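Local atomic coordinates of aromatic amino acid beta-eliminating lyase/threonine aldolase (Exiguobacterium sibiricum, PDB entry 3LWS), a protein that belongs to the beta-eliminating lyase family of pyridoxal-phosphate-dependent proteins and carries its cofactor covalently on a lysine. Residues A[130-141]-A[164-175]; A[268-278]-A[348-356]. All blocks are in the same frame, centred on the assembly; numbering follows the deposited sequence. Where two conformers were deposited one is given.

Contact 1 of 2, residues A[130-141]-A[164-175]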
loop_
_atom_site.group_PDB
_atom_site.type_symbol
_atom_site.label_atom_id
_atom_site.label_comp_id
_atom_site.label_asym_id
_atom_site.label_seq_id
_atom_site.Cartn_x
_atom_site.Cartn_y
_atom_site.Cartn_z
ATOM N N ILE A 130 15.838 -9.830 29.458
ATOM C CA ILE A 130 14.394 -9.565 29.444
ATOM C C ILE A 130 13.886 -9.332 30.882
ATOM O O ILE A 130 13.176 -8.393 31.133
ATOM C CB ILE A 130 13.627 -10.752 28.796
ATOM C CG1 ILE A 130 13.922 -10.838 27.276
ATOM C CG2 ILE A 130 12.129 -10.665 29.039
ATOM C CD1 ILE A 130 13.440 -12.100 26.655
ATOM N N LYS A 131 14.254 -10.199 31.821
ATOM C CA LYS A 131 13.859 -10.025 33.228
ATOM C C LYS A 131 14.384 -8.718 33.831
ATOM O O LYS A 131 13.813 -8.234 34.795
ATOM C CB LYS A 131 14.320 -11.201 34.091
ATOM C CG LYS A 131 13.612 -12.529 33.819
ATOM C CD LYS A 131 14.327 -13.705 34.476
ATOM C CE LYS A 131 13.504 -14.972 34.414
ATOM N NZ LYS A 131 14.262 -16.193 34.827
ATOM N N ALA A 132 15.478 -8.168 33.294
ATOM C CA ALA A 132 16.019 -6.895 33.774
ATOM C C ALA A 132 15.300 -5.689 33.190
ATOM O O ALA A 132 15.552 -4.575 33.622
ATOM C CB ALA A 132 17.561 -6.806 33.507
ATOM N N LEU A 133 14.416 -5.890 32.208
ATOM C CA LEU A 133 13.652 -4.756 31.648
ATOM C C LEU A 133 12.776 -4.117 32.712
ATOM O O LEU A 133 12.256 -4.832 33.543
ATOM C CB LEU A 133 12.780 -5.161 30.458
ATOM C CG LEU A 133 13.526 -5.523 29.145
ATOM C CD1 LEU A 133 12.524 -5.994 28.101
ATOM C CD2 LEU A 133 14.373 -4.362 28.602
ATOM N N PRO A 134 12.632 -2.771 32.673
ATOM C CA PRO A 134 11.689 -2.029 33.489
ATOM C C PRO A 134 10.278 -2.133 32.885
ATOM O O PRO A 134 10.068 -2.874 31.907
ATOM C CB PRO A 134 12.214 -0.601 33.387
ATOM C CG PRO A 134 12.709 -0.502 31.999
ATOM C CD PRO A 134 13.362 -1.854 31.762
ATOM N N ASP A 135 9.325 -1.446 33.517
ATOM C CA ASP A 135 7.932 -1.391 33.055
ATOM C C ASP A 135 7.931 -0.787 31.649
ATOM O O ASP A 135 8.341 0.365 31.443
ATOM C CB ASP A 135 7.037 -0.555 33.999
ATOM C CG ASP A 135 6.529 -1.341 35.227
ATOM O OD1 ASP A 135 6.559 -2.596 35.245
ATOM O OD2 ASP A 135 6.044 -0.691 36.181
ATOM N N ILE A 136 7.532 -1.599 30.682
ATOM C CA ILE A 136 7.399 -1.166 29.272
ATOM C C ILE A 136 6.035 -1.606 28.746
ATOM O O ILE A 136 5.398 -2.449 29.350
ATOM C CB ILE A 136 8.559 -1.745 28.387
ATOM C CG1 ILE A 136 8.532 -3.272 28.374
ATOM C CG2 ILE A 136 9.902 -1.269 28.899
ATOM C CD1 ILE A 136 9.435 -3.926 27.340
ATOM N N ALA A 137 5.594 -1.027 27.632
ATOM C CA ALA A 137 4.345 -1.434 26.949
ATOM C C ALA A 137 4.450 -2.789 26.251
ATOM O O ALA A 137 3.567 -3.641 26.383
ATOM C CB ALA A 137 3.926 -0.377 25.918
ATOM N N CYS A 138 5.529 -2.978 25.480
ATOM C CA CYS A 138 5.631 -4.130 24.581
ATOM C C CYS A 138 7.056 -4.637 24.390
ATOM O O CYS A 138 7.951 -3.817 24.202
ATOM C CB CYS A 138 5.103 -3.743 23.228
ATOM S SG CYS A 138 4.948 -5.146 22.107
ATOM N N LEU A 139 7.257 -5.954 24.504
ATOM C CA LEU A 139 8.478 -6.622 24.022
ATOM C C LEU A 139 8.128 -7.227 22.640
ATOM O O LEU A 139 7.103 -7.906 22.509
ATOM C CB LEU A 139 8.926 -7.711 24.970
ATOM C CG LEU A 139 10.079 -8.648 24.576
ATOM C CD1 LEU A 139 11.370 -7.868 24.347
ATOM C CD2 LEU A 139 10.276 -9.690 25.631
ATOM N N LEU A 140 8.944 -6.926 21.623
ATOM C CA LEU A 140 8.854 -7.490 20.278
ATOM C C LEU A 140 9.969 -8.539 20.135
ATOM O O LEU A 140 11.135 -8.252 20.399
ATOM C CB LEU A 140 8.988 -6.383 19.180
ATOM C CG LEU A 140 9.006 -6.808 17.694
ATOM C CD1 LEU A 140 8.434 -5.745 16.755
ATOM C CD2 LEU A 140 10.432 -7.236 17.161
ATOM N N LEU A 141 9.589 -9.764 19.780
ATOM C CA LEU A 141 10.531 -10.784 19.381
ATOM C C LEU A 141 10.361 -11.020 17.889
ATOM O O LEU A 141 9.256 -10.926 17.380
ATOM C CB LEU A 141 10.271 -12.080 20.108
ATOM C CG LEU A 141 10.461 -12.055 21.619
ATOM C CD1 LEU A 141 9.982 -13.367 22.207
ATOM C CD2 LEU A 141 11.931 -11.769 21.943
ATOM N N TYR A 164 6.383 -14.898 31.594
ATOM C CA TYR A 164 6.985 -13.810 32.324
ATOM C C TYR A 164 6.268 -12.514 31.980
ATOM O O TYR A 164 5.720 -11.855 32.847
ATOM C CB TYR A 164 8.502 -13.717 32.033
ATOM C CG TYR A 164 9.158 -12.577 32.760
ATOM C CD1 TYR A 164 9.518 -12.691 34.105
ATOM C CD2 TYR A 164 9.379 -11.377 32.127
ATOM C CE1 TYR A 164 10.101 -11.658 34.767
ATOM C CE2 TYR A 164 9.939 -10.332 32.785
ATOM C CZ TYR A 164 10.305 -10.474 34.110
ATOM O OH TYR A 164 10.861 -9.417 34.763
ATOM N N CYS A 165 6.257 -12.187 30.694
ATOM C CA CYS A 165 5.697 -10.921 30.206
ATOM C C CYS A 165 4.248 -10.767 30.625
ATOM O O CYS A 165 3.844 -9.707 31.093
ATOM C CB CYS A 165 5.800 -10.835 28.684
ATOM S SG CYS A 165 7.472 -10.629 28.094
ATOM N N ARG A 166 3.485 -11.844 30.460
ATOM C CA ARG A 166 2.092 -11.867 30.854
ATOM C C ARG A 166 1.964 -11.629 32.352
ATOM O O ARG A 166 1.162 -10.802 32.770
ATOM C CB ARG A 166 1.478 -13.210 30.465
ATOM C CG ARG A 166 -0.018 -13.261 30.407
ATOM C CD ARG A 166 -0.464 -14.580 29.768
ATOM N NE ARG A 166 -1.900 -14.619 29.488
ATOM C CZ ARG A 166 -2.543 -15.662 28.955
ATOM N NH1 ARG A 166 -1.889 -16.779 28.629
ATOM N NH2 ARG A 166 -3.855 -15.591 28.744
ATOM N N GLU A 167 2.773 -12.323 33.159
ATOM C CA GLU A 167 2.723 -12.164 34.611
ATOM C C GLU A 167 3.098 -10.732 35.007
ATOM O O GLU A 167 2.714 -10.266 36.064
ATOM C CB GLU A 167 3.637 -13.194 35.297
ATOM C CG GLU A 167 3.568 -13.238 36.826
ATOM C CD GLU A 167 2.339 -13.962 37.355
ATOM O OE1 GLU A 167 1.936 -14.978 36.744
ATOM O OE2 GLU A 167 1.792 -13.520 38.394
ATOM N N ARG A 168 3.843 -10.042 34.138
ATOM C CA ARG A 168 4.273 -8.654 34.365
ATOM C C ARG A 168 3.488 -7.551 33.646
ATOM O O ARG A 168 3.823 -6.368 33.774
ATOM C CB ARG A 168 5.744 -8.515 33.982
ATOM C CG ARG A 168 6.639 -8.603 35.151
ATOM C CD ARG A 168 8.008 -8.191 34.755
ATOM N NE ARG A 168 8.133 -6.743 34.613
ATOM C CZ ARG A 168 9.218 -6.121 34.153
ATOM N NH1 ARG A 168 10.307 -6.800 33.758
ATOM N NH2 ARG A 168 9.214 -4.802 34.079
ATOM N N GLY A 169 2.484 -7.922 32.868
ATOM C CA GLY A 169 1.663 -6.947 32.142
ATOM C C GLY A 169 2.264 -6.342 30.894
ATOM O O GLY A 169 1.755 -5.373 30.403
ATOM N N ILE A 170 3.351 -6.930 30.389
ATOM C CA ILE A 170 4.011 -6.510 29.154
ATOM C C ILE A 170 3.383 -7.240 27.968
ATOM O O ILE A 170 3.303 -8.448 27.974
ATOM C CB ILE A 170 5.536 -6.864 29.220
ATOM C CG1 ILE A 170 6.219 -6.013 30.311
ATOM C CG2 ILE A 170 6.181 -6.698 27.849
ATOM C CD1 ILE A 170 7.405 -6.607 30.907
ATOM N N ARG A 171 2.980 -6.524 26.930
ATOM C CA ARG A 171 2.411 -7.167 25.743
ATOM C C ARG A 171 3.534 -7.796 24.928
ATOM O O ARG A 171 4.614 -7.224 24.838
ATOM C CB ARG A 171 1.631 -6.160 24.896
ATOM C CG ARG A 171 0.408 -5.565 25.631
ATOM C CD ARG A 171 -0.750 -6.563 25.836
ATOM N NE ARG A 171 -1.830 -5.890 26.562
ATOM C CZ ARG A 171 -1.873 -5.677 27.883
ATOM N NH1 ARG A 171 -0.928 -6.123 28.716
ATOM N NH2 ARG A 171 -2.886 -4.986 28.383
ATOM N N LEU A 172 3.309 -8.988 24.384
ATOM C CA LEU A 172 4.338 -9.674 23.606
ATOM C C LEU A 172 3.935 -9.745 22.152
ATOM O O LEU A 172 2.901 -10.340 21.782
ATOM C CB LEU A 172 4.634 -11.045 24.184
ATOM C CG LEU A 172 5.926 -11.713 23.780
ATOM C CD1 LEU A 172 7.110 -10.897 24.178
ATOM C CD2 LEU A 172 5.959 -13.104 24.431
ATOM N N HIS A 173 4.743 -9.100 21.317
ATOM C CA HIS A 173 4.463 -9.036 19.897
ATOM C C HIS A 173 5.449 -9.871 19.096
ATOM O O HIS A 173 6.654 -9.816 19.344
ATOM C CB HIS A 173 4.492 -7.606 19.391
ATOM C CG HIS A 173 4.317 -7.510 17.902
ATOM N ND1 HIS A 173 3.083 -7.638 17.294
ATOM C CD2 HIS A 173 5.226 -7.428 16.902
ATOM C CE1 HIS A 173 3.242 -7.557 15.981
ATOM N NE2 HIS A 173 4.536 -7.440 15.717
ATOM N N LEU A 174 4.935 -10.637 18.124
ATOM C CA LEU A 174 5.802 -11.466 17.254
ATOM C C LEU A 174 5.966 -10.824 15.869
ATOM O O LEU A 174 4.993 -10.522 15.173
ATOM C CB LEU A 174 5.277 -12.904 17.122
ATOM C CG LEU A 174 5.945 -13.828 16.087
ATOM C CD1 LEU A 174 7.451 -13.960 16.307
ATOM C CD2 LEU A 174 5.280 -15.240 16.075
ATOM N N ASP A 175 7.219 -10.546 15.544
ATOM C CA ASP A 175 7.667 -10.303 14.189
ATOM C C ASP A 175 7.907 -11.693 13.589
ATOM O O ASP A 175 8.983 -12.297 13.709
ATOM C CB ASP A 175 8.913 -9.413 14.148
ATOM C CG ASP A 175 9.291 -9.001 12.758
ATOM O OD1 ASP A 175 8.976 -9.754 11.809
ATOM O OD2 ASP A 175 9.891 -7.900 12.611
HETATM O O HOH W 1 2.499 -2.856 30.426
#
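Lys131, on helix 127-131, lays its CG over one face of the Tyr164 ring, a CH-pi contact 4.0 Å from the ring centroid; Tyr164 lies on the helix of a beta-alpha-beta unit made of strand 138-142, helix 155-167 and strand 171-176. Beyond it, the carbonyl of Leu133 takes the guanidinium of Arg168: NH1 lies 2.8 Å from Leu133 O, above the carbonyl plane, while the bond from NH2 is weak. The same NH1 also donates to Tyr164 OH, and Ile170 CD1 covers one face of the guanidinium, which together probably fix its rotation. Asp135 adds only a long salt bridge to Arg168. A water joins Ile136 O to Gly169 O, the glycine closing the helix in a Schellman motif. Arg171 N donates to Ala137 O at 3.0 Å, and from Cys138 onward the strands pair in parallel. Leu139 lies alongside Leu172, its CD2 3.7 Å from Leu172 CD1, and Leu139 CD2 also reaches Cys165 SG. On the face carrying Cys138 and Arg171, Leu140 holds its CG anti to the backbone N (chi1 176°), which brings CD1 to the edge of the His173 imidazole, whose nitrogens bond to Gln75 and Ser199. At Leu141, the carbonyl O receives Asp175 N at 2.8 Å.

Contact 2 of 2, residues A[268-278]-A[348-356]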
loop_
_atom_site.group_PDB
_atom_site.type_symbol
_atom_site.label_atom_id
_atom_site.label_comp_id
_atom_site.label_asym_id
_atom_site.label_seq_id
_atom_site.Cartn_x
_atom_site.Cartn_y
_atom_site.Cartn_z
ATOM N N LEU A 268 23.209 -27.161 2.170
ATOM C CA LEU A 268 24.033 -26.105 1.572
ATOM C C LEU A 268 25.070 -25.594 2.589
ATOM O O LEU A 268 26.240 -25.405 2.266
ATOM C CB LEU A 268 23.174 -24.943 1.073
ATOM C CG LEU A 268 22.357 -25.184 -0.171
ATOM C CD1 LEU A 268 21.322 -24.049 -0.348
ATOM C CD2 LEU A 268 23.291 -25.326 -1.377
ATOM N N ALA A 269 24.645 -25.367 3.823
ATOM C CA ALA A 269 25.549 -24.849 4.854
ATOM C C ALA A 269 26.762 -25.777 5.076
ATOM O O ALA A 269 27.910 -25.335 5.317
ATOM C CB ALA A 269 24.788 -24.681 6.167
ATOM N N GLU A 270 26.477 -27.069 5.020
ATOM C CA GLU A 270 27.470 -28.099 5.224
ATOM C C GLU A 270 28.509 -28.007 4.103
ATOM O O GLU A 270 29.704 -28.051 4.368
ATOM C CB GLU A 270 26.758 -29.457 5.243
ATOM C CG GLU A 270 27.300 -30.439 6.236
ATOM C CD GLU A 270 26.310 -31.570 6.581
ATOM O OE1 GLU A 270 25.179 -31.612 6.015
ATOM O OE2 GLU A 270 26.701 -32.412 7.429
ATOM N N GLN A 271 28.042 -27.823 2.865
ATOM C CA GLN A 271 28.926 -27.638 1.715
ATOM C C GLN A 271 29.808 -26.392 1.855
ATOM O O GLN A 271 30.988 -26.424 1.529
ATOM C CB GLN A 271 28.110 -27.522 0.411
ATOM C CG GLN A 271 27.342 -28.788 -0.020
ATOM C CD GLN A 271 28.250 -29.899 -0.565
ATOM O OE1 GLN A 271 29.072 -29.691 -1.477
ATOM N NE2 GLN A 271 28.080 -31.090 -0.021
ATOM N N PHE A 272 29.220 -25.298 2.347
ATOM C CA PHE A 272 29.916 -24.005 2.460
ATOM C C PHE A 272 30.942 -24.019 3.566
ATOM O O PHE A 272 32.063 -23.511 3.402
ATOM C CB PHE A 272 28.911 -22.846 2.699
ATOM C CG PHE A 272 28.143 -22.415 1.465
ATOM C CD1 PHE A 272 28.803 -21.964 0.334
ATOM C CD2 PHE A 272 26.729 -22.432 1.453
ATOM C CE1 PHE A 272 28.088 -21.561 -0.815
ATOM C CE2 PHE A 272 26.021 -22.007 0.339
ATOM C CZ PHE A 272 26.709 -21.568 -0.807
ATOM N N ASN A 273 30.573 -24.618 4.694
ATOM C CA ASN A 273 31.453 -24.672 5.836
ATOM C C ASN A 273 32.685 -25.532 5.570
ATOM O O ASN A 273 33.728 -25.298 6.171
ATOM C CB ASN A 273 30.726 -25.154 7.080
ATOM C CG ASN A 273 29.823 -24.082 7.688
ATOM O OD1 ASN A 273 30.265 -23.001 8.043
ATOM N ND2 ASN A 273 28.557 -24.411 7.834
ATOM N N ALA A 274 32.561 -26.500 4.668
ATOM C CA ALA A 274 33.715 -27.310 4.216
ATOM C C ALA A 274 34.761 -26.523 3.461
ATOM O O ALA A 274 35.897 -26.967 3.368
ATOM C CB ALA A 274 33.249 -28.464 3.332
ATOM N N LEU A 275 34.382 -25.390 2.880
ATOM C CA LEU A 275 35.316 -24.571 2.111
ATOM C C LEU A 275 36.309 -23.816 2.969
ATOM O O LEU A 275 35.914 -23.199 3.965
ATOM C CB LEU A 275 34.559 -23.563 1.259
ATOM C CG LEU A 275 33.733 -24.115 0.126
ATOM C CD1 LEU A 275 32.866 -22.978 -0.444
ATOM C CD2 LEU A 275 34.653 -24.722 -0.941
ATOM N N PRO A 276 37.608 -23.844 2.598
ATOM C CA PRO A 276 38.545 -23.049 3.412
ATOM C C PRO A 276 38.291 -21.564 3.193
ATOM O O PRO A 276 38.083 -21.147 2.054
ATOM C CB PRO A 276 39.937 -23.443 2.880
ATOM C CG PRO A 276 39.686 -24.170 1.536
ATOM C CD PRO A 276 38.208 -24.301 1.324
ATOM N N GLY A 277 38.290 -20.806 4.290
ATOM C CA GLY A 277 38.035 -19.361 4.277
ATOM C C GLY A 277 36.554 -18.971 4.250
ATOM O O GLY A 277 36.224 -17.815 4.003
ATOM N N VAL A 278 35.661 -19.939 4.510
ATOM C CA VAL A 278 34.213 -19.740 4.349
ATOM C C VAL A 278 33.480 -20.377 5.480
ATOM O O VAL A 278 33.711 -21.546 5.748
ATOM C CB VAL A 278 33.671 -20.452 3.102
ATOM C CG1 VAL A 278 32.162 -20.292 3.025
ATOM C CG2 VAL A 278 34.330 -19.911 1.826
ATOM N N GLY A 348 28.681 -27.141 -10.108
ATOM C CA GLY A 348 28.835 -25.802 -9.505
ATOM C C GLY A 348 29.765 -25.848 -8.321
ATOM O O GLY A 348 30.774 -25.135 -8.259
ATOM N N PHE A 349 29.455 -26.753 -7.397
ATOM C CA PHE A 349 30.191 -26.859 -6.167
ATOM C C PHE A 349 31.641 -27.286 -6.361
ATOM O O PHE A 349 32.504 -26.878 -5.583
ATOM C CB PHE A 349 29.457 -27.746 -5.143
ATOM C CG PHE A 349 28.496 -26.970 -4.264
ATOM C CD1 PHE A 349 28.985 -26.116 -3.295
ATOM C CD2 PHE A 349 27.120 -27.071 -4.432
ATOM C CE1 PHE A 349 28.142 -25.385 -2.484
ATOM C CE2 PHE A 349 26.265 -26.327 -3.626
ATOM C CZ PHE A 349 26.776 -25.489 -2.660
ATOM N N ALA A 350 31.936 -28.098 -7.376
ATOM C CA ALA A 350 33.350 -28.429 -7.665
ATOM C C ALA A 350 34.081 -27.167 -8.163
ATOM O O ALA A 350 35.214 -26.863 -7.739
ATOM C CB ALA A 350 33.451 -29.565 -8.698
ATOM N N ARG A 351 33.408 -26.419 -9.037
ATOM C CA ARG A 351 33.971 -25.170 -9.531
ATOM C C ARG A 351 34.154 -24.134 -8.428
ATOM O O ARG A 351 35.167 -23.416 -8.413
ATOM C CB ARG A 351 33.137 -24.582 -10.658
ATOM C CG ARG A 351 33.811 -23.359 -11.330
ATOM C CD ARG A 351 35.201 -23.678 -11.965
ATOM N NE ARG A 351 35.908 -22.442 -12.329
ATOM C CZ ARG A 351 36.722 -21.751 -11.524
ATOM N NH1 ARG A 351 36.995 -22.160 -10.283
ATOM N NH2 ARG A 351 37.283 -20.632 -11.971
ATOM N N LEU A 352 33.192 -24.064 -7.514
ATOM C CA LEU A 352 33.295 -23.210 -6.345
ATOM C C LEU A 352 34.430 -23.714 -5.455
ATOM O O LEU A 352 35.235 -22.922 -4.976
ATOM C CB LEU A 352 31.958 -23.133 -5.589
ATOM C CG LEU A 352 31.967 -22.285 -4.307
ATOM C CD1 LEU A 352 32.258 -20.803 -4.628
ATOM C CD2 LEU A 352 30.663 -22.461 -3.544
ATOM N N ARG A 353 34.524 -25.034 -5.264
ATOM C CA ARG A 353 35.641 -25.633 -4.513
ATOM C C ARG A 353 37.012 -25.274 -5.101
ATOM O O ARG A 353 37.951 -25.016 -4.356
ATOM C CB ARG A 353 35.500 -27.167 -4.411
ATOM C CG ARG A 353 34.996 -27.653 -3.062
ATOM C CD ARG A 353 34.964 -29.186 -2.911
ATOM N NE ARG A 353 33.651 -29.718 -3.246
ATOM C CZ ARG A 353 33.305 -30.306 -4.387
ATOM N NH1 ARG A 353 34.170 -30.546 -5.356
ATOM N NH2 ARG A 353 32.060 -30.694 -4.543
ATOM N N GLN A 354 37.110 -25.249 -6.429
ATOM C CA GLN A 354 38.343 -24.796 -7.106
ATOM C C GLN A 354 38.714 -23.329 -6.777
ATOM O O GLN A 354 39.876 -23.003 -6.755
ATOM C CB GLN A 354 38.233 -24.936 -8.635
ATOM C CG GLN A 354 38.589 -26.289 -9.216
ATOM C CD GLN A 354 38.608 -26.271 -10.761
ATOM O OE1 GLN A 354 38.472 -25.218 -11.404
ATOM N NE2 GLN A 354 38.789 -27.443 -11.351
ATOM N N ALA A 355 37.724 -22.461 -6.557
ATOM C CA ALA A 355 37.976 -21.058 -6.184
ATOM C C ALA A 355 38.438 -20.848 -4.747
ATOM O O ALA A 355 39.126 -19.871 -4.477
ATOM C CB ALA A 355 36.749 -20.206 -6.449
ATOM N N PHE A 356 38.075 -21.740 -3.829
ATOM C CA PHE A 356 38.333 -21.537 -2.395
ATOM C C PHE A 356 39.142 -22.651 -1.720
ATOM O O PHE A 356 40.100 -23.190 -2.281
ATOM C CB PHE A 356 36.994 -21.375 -1.673
ATOM C CG PHE A 356 36.293 -20.098 -2.010
ATOM C CD1 PHE A 356 35.422 -20.022 -3.092
ATOM C CD2 PHE A 356 36.536 -18.959 -1.275
ATOM C CE1 PHE A 356 34.778 -18.825 -3.418
ATOM C CE2 PHE A 356 35.912 -17.765 -1.595
ATOM C CZ PHE A 356 35.045 -17.691 -2.663
#
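Phe349 turns the edge of its ring toward the face of Phe272, the T-shaped core of a packing between helix 258-273 and the C-terminal helix 342-355. The ring centroids are 5.7 Å apart and the planes meet at 62°. Leu268 CD2 meets the edge of the Phe349 ring near its plane, 3.7 Å from CZ, and Phe316 adds a further edge-to-face pair to the same ring. Next to the aromatic pair, Leu352 CD2 bridges Phe272 CE1 and Leu275 CD1 at 3.9 and 3.8 Å. The short segments run at 28° to each other with axes 11.6 Å apart, a separation spanned by these large apolar side chains. Past the helix, a type II turn from Leu275 to Val278 leads into strand 278-281, and Val278 CG2 packs 3.9 Å from CD2 of Phe356, the chain's last modelled residue, whose ring also meets Phe294. The other side is exposed to solvent. There Gln271, its chain bent at chi2 (-73°), folds over a face of Phe349: CG makes a CH-pi contact and OE1 sits above the rim, the amide steeply inclined to the ring. Arg353 contributes mainly its aliphatic part, with CG 3.6 Å from Leu275 CD2. Exposed Pro276 sets its CD 3.6 Å from Phe356 C.

In the fold
The two contacts are separate pieces of the chain: their centres lie 42 Å apart, their nearest atoms about 21 Å apart, and contact 1 closes before contact 2 opens. Contact 1 belongs to the seven-stranded mixed sheet, whereas contact 2 packs helices beside the four-stranded antiparallel sheet, where Val278 begins strand 278-281. They also differ in kind, the first combining backbone bonds between parallel strands with side-chain packing, the second resting on side-chain packing. Contact 1 reaches the cofactor: Asp175 OD2 bonds to N1 of the modified Lys206 and to Gln75. No other protein chain of the assembly touches either contact.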